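Local atomic coordinates of tailspike protein (Acinetobacter phage vB_ApiP_P1, PDB entry 6E1R), a protein that probably recognises and cleaves capsular polysaccharide of its Acinetobacter host as the trimeric spike of the phage tail. Residues S493-Q502 with W521-L529. Sequence-based numbering, arbitrary orientation.
Sequences SVGTAKYISQ and WSINSSNVL
Ile-500 reaches across to segment 521-529 with its CD1 methyl. That methyl lies 3.7 Å from CB of Trp-521 and 4.0 Å from CD1 of Leu-529. CG1 of Ile-500 is anti to the backbone N (chi1 -179°), and the extended chain beyond it carries CD1 out to touch both residues. Beside it, CD1 of Ile-523 approaches CB of Ile-500 at 4.2 Å. This is the apolar, close-packed part of the contact, and Trp-521 and Leu-529 are buried here. Tyr-487 meets the Trp-521 ring edge-to-face. The two segments belong to the facing antiparallel sheets of a beta-sandwich in the C-terminal domain, beyond the parallel beta-helix. The axes of strand segments 497-502 and 521-523 approach to 6.9 Å and run nearly antiparallel (163°). They meet through side chains. Toward the exposed turns, at Gly-495 and Thr-496 and at Ser-525 and Ser-526, the contact becomes polar. The aliphatic part of Lys-498 lies against Ile-523, with the two CB atoms 3.8 Å apart. The chain bends at chi2 (-52°), and NZ hydrogen-bonds to OD1 of Asn-527 at 2.7 Å. The amine sits above the carbonyl plane of that amide, not on a lone pair. NZ also donates to O of Gly-495 at 2.8 Å, in the carbonyl plane, and so ties the type II' turn of its own hairpin to the facing type I turn. The hydroxyl of Tyr-464, outside the two segments, is also hydrogen-bonded to this OD1. At the other end, exposed Gln-502 makes a looser contact. Its OE1 stands at the edge of the Trp-521 ring, 3.9 Å from CD1.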
# COMPACT_ATOMS: atom_id res chain seq x y z
N SER A 493 -47.91 -16.46 -17.03
CA SER A 493 -48.23 -16.66 -18.43
C SER A 493 -47.88 -18.08 -18.84
O SER A 493 -46.95 -18.69 -18.29
CB SER A 493 -47.49 -15.66 -19.33
OG SER A 493 -46.09 -15.86 -19.28
N VAL A 494 -48.62 -18.60 -19.81
CA VAL A 494 -48.34 -19.90 -20.43
C VAL A 494 -48.48 -19.68 -21.93
O VAL A 494 -49.57 -19.80 -22.50
CB VAL A 494 -49.28 -21.01 -19.94
CG1 VAL A 494 -48.91 -22.33 -20.59
CG2 VAL A 494 -49.23 -21.12 -18.42
N GLY A 495 -47.37 -19.36 -22.59
CA GLY A 495 -47.43 -19.07 -24.01
C GLY A 495 -48.19 -17.78 -24.26
O GLY A 495 -47.92 -16.74 -23.65
N THR A 496 -49.16 -17.84 -25.18
CA THR A 496 -50.00 -16.69 -25.47
C THR A 496 -51.04 -16.42 -24.38
O THR A 496 -51.65 -15.35 -24.39
CB THR A 496 -50.71 -16.88 -26.81
OG1 THR A 496 -51.51 -18.07 -26.77
CG2 THR A 496 -49.69 -16.99 -27.94
N ALA A 497 -51.25 -17.36 -23.47
CA ALA A 497 -52.24 -17.19 -22.42
C ALA A 497 -51.67 -16.37 -21.27
O ALA A 497 -50.62 -16.70 -20.72
CB ALA A 497 -52.71 -18.56 -21.90
N LYS A 498 -52.37 -15.29 -20.92
CA LYS A 498 -51.96 -14.40 -19.84
C LYS A 498 -52.93 -14.54 -18.68
O LYS A 498 -54.15 -14.53 -18.87
CB LYS A 498 -51.93 -12.94 -20.32
CG LYS A 498 -51.23 -12.74 -21.66
CD LYS A 498 -49.84 -13.36 -21.68
CE LYS A 498 -49.20 -13.24 -23.06
NZ LYS A 498 -47.91 -13.96 -23.14
N TYR A 499 -52.39 -14.68 -17.47
CA TYR A 499 -53.19 -14.87 -16.26
C TYR A 499 -52.86 -13.77 -15.27
O TYR A 499 -51.71 -13.65 -14.83
CB TYR A 499 -52.92 -16.25 -15.65
CG TYR A 499 -53.23 -17.39 -16.59
CD1 TYR A 499 -52.27 -17.86 -17.48
CD2 TYR A 499 -54.47 -18.01 -16.58
CE1 TYR A 499 -52.55 -18.91 -18.33
CE2 TYR A 499 -54.76 -19.05 -17.43
CZ TYR A 499 -53.79 -19.50 -18.31
OH TYR A 499 -54.07 -20.54 -19.16
N ILE A 500 -53.86 -12.98 -14.91
CA ILE A 500 -53.71 -11.92 -13.91
C ILE A 500 -54.91 -11.97 -12.98
O ILE A 500 -56.05 -12.16 -13.42
CB ILE A 500 -53.56 -10.53 -14.57
CG1 ILE A 500 -53.38 -9.45 -13.51
CG2 ILE A 500 -54.74 -10.23 -15.49
CD1 ILE A 500 -53.04 -8.09 -14.08
N SER A 501 -54.65 -11.81 -11.68
CA SER A 501 -55.69 -11.88 -10.66
C SER A 501 -55.44 -10.79 -9.64
O SER A 501 -54.38 -10.77 -9.00
CB SER A 501 -55.71 -13.26 -9.98
OG SER A 501 -56.68 -13.31 -8.95
N GLN A 502 -56.41 -9.89 -9.47
CA GLN A 502 -56.27 -8.79 -8.52
C GLN A 502 -56.56 -9.32 -7.12
O GLN A 502 -57.71 -9.59 -6.77
CB GLN A 502 -57.21 -7.64 -8.87
CG GLN A 502 -57.09 -6.46 -7.92
CD GLN A 502 -57.78 -5.21 -8.44
OE1 GLN A 502 -57.58 -4.81 -9.59
NE2 GLN A 502 -58.58 -4.58 -7.59
N TRP A 521 -56.67 -3.93 -14.42
CA TRP A 521 -55.38 -4.40 -14.91
C TRP A 521 -55.52 -5.64 -15.78
O TRP A 521 -56.31 -6.54 -15.47
CB TRP A 521 -54.44 -4.67 -13.74
CG TRP A 521 -54.22 -3.45 -12.91
CD1 TRP A 521 -54.92 -3.08 -11.80
CD2 TRP A 521 -53.27 -2.42 -13.15
NE1 TRP A 521 -54.45 -1.89 -11.32
CE2 TRP A 521 -53.43 -1.46 -12.13
CE3 TRP A 521 -52.28 -2.21 -14.12
CZ2 TRP A 521 -52.64 -0.31 -12.05
CZ3 TRP A 521 -51.50 -1.07 -14.04
CH2 TRP A 521 -51.69 -0.14 -13.02
N SER A 522 -54.75 -5.68 -16.86
CA SER A 522 -54.75 -6.80 -17.79
C SER A 522 -53.34 -6.95 -18.36
O SER A 522 -52.45 -6.14 -18.09
CB SER A 522 -55.76 -6.59 -18.92
OG SER A 522 -55.45 -5.44 -19.68
N ILE A 523 -53.16 -8.01 -19.15
CA ILE A 523 -51.90 -8.27 -19.84
C ILE A 523 -52.25 -8.60 -21.29
O ILE A 523 -53.03 -9.51 -21.55
CB ILE A 523 -51.11 -9.42 -19.20
CG1 ILE A 523 -50.85 -9.14 -17.72
CG2 ILE A 523 -49.79 -9.63 -19.94
CD1 ILE A 523 -50.14 -10.27 -17.00
N ASN A 524 -51.66 -7.85 -22.22
CA ASN A 524 -51.96 -8.02 -23.64
C ASN A 524 -51.06 -9.11 -24.23
O ASN A 524 -50.31 -9.78 -23.52
CB ASN A 524 -51.84 -6.70 -24.38
CG ASN A 524 -50.44 -6.09 -24.30
OD1 ASN A 524 -49.48 -6.75 -23.90
ND2 ASN A 524 -50.33 -4.82 -24.68
N SER A 525 -51.12 -9.27 -25.55
CA SER A 525 -50.32 -10.31 -26.21
C SER A 525 -48.83 -10.01 -26.18
O SER A 525 -48.03 -10.92 -26.35
CB SER A 525 -50.79 -10.48 -27.66
OG SER A 525 -50.74 -9.25 -28.36
N SER A 526 -48.45 -8.75 -25.96
CA SER A 526 -47.04 -8.36 -25.87
C SER A 526 -46.51 -8.42 -24.45
O SER A 526 -45.45 -7.83 -24.17
CB SER A 526 -46.84 -6.96 -26.46
OG SER A 526 -47.18 -6.94 -27.84
N ASN A 527 -47.21 -9.09 -23.54
CA ASN A 527 -46.79 -9.23 -22.14
C ASN A 527 -46.62 -7.87 -21.46
O ASN A 527 -45.73 -7.68 -20.62
CB ASN A 527 -45.51 -10.06 -22.02
CG ASN A 527 -45.70 -11.49 -22.51
OD1 ASN A 527 -46.24 -12.33 -21.79
ND2 ASN A 527 -45.25 -11.76 -23.73
N VAL A 528 -47.46 -6.91 -21.83
CA VAL A 528 -47.43 -5.57 -21.25
C VAL A 528 -48.53 -5.46 -20.21
O VAL A 528 -49.69 -5.81 -20.48
CB VAL A 528 -47.59 -4.49 -22.34
CG1 VAL A 528 -47.66 -3.11 -21.71
CG2 VAL A 528 -46.44 -4.56 -23.33
N LEU A 529 -48.18 -4.98 -19.02
CA LEU A 529 -49.17 -4.69 -17.99
C LEU A 529 -49.96 -3.45 -18.38
O LEU A 529 -49.41 -2.34 -18.39
CB LEU A 529 -48.49 -4.51 -16.63
CG LEU A 529 -49.41 -4.23 -15.44
CD1 LEU A 529 -50.30 -5.43 -15.16
CD2 LEU A 529 -48.61 -3.86 -14.21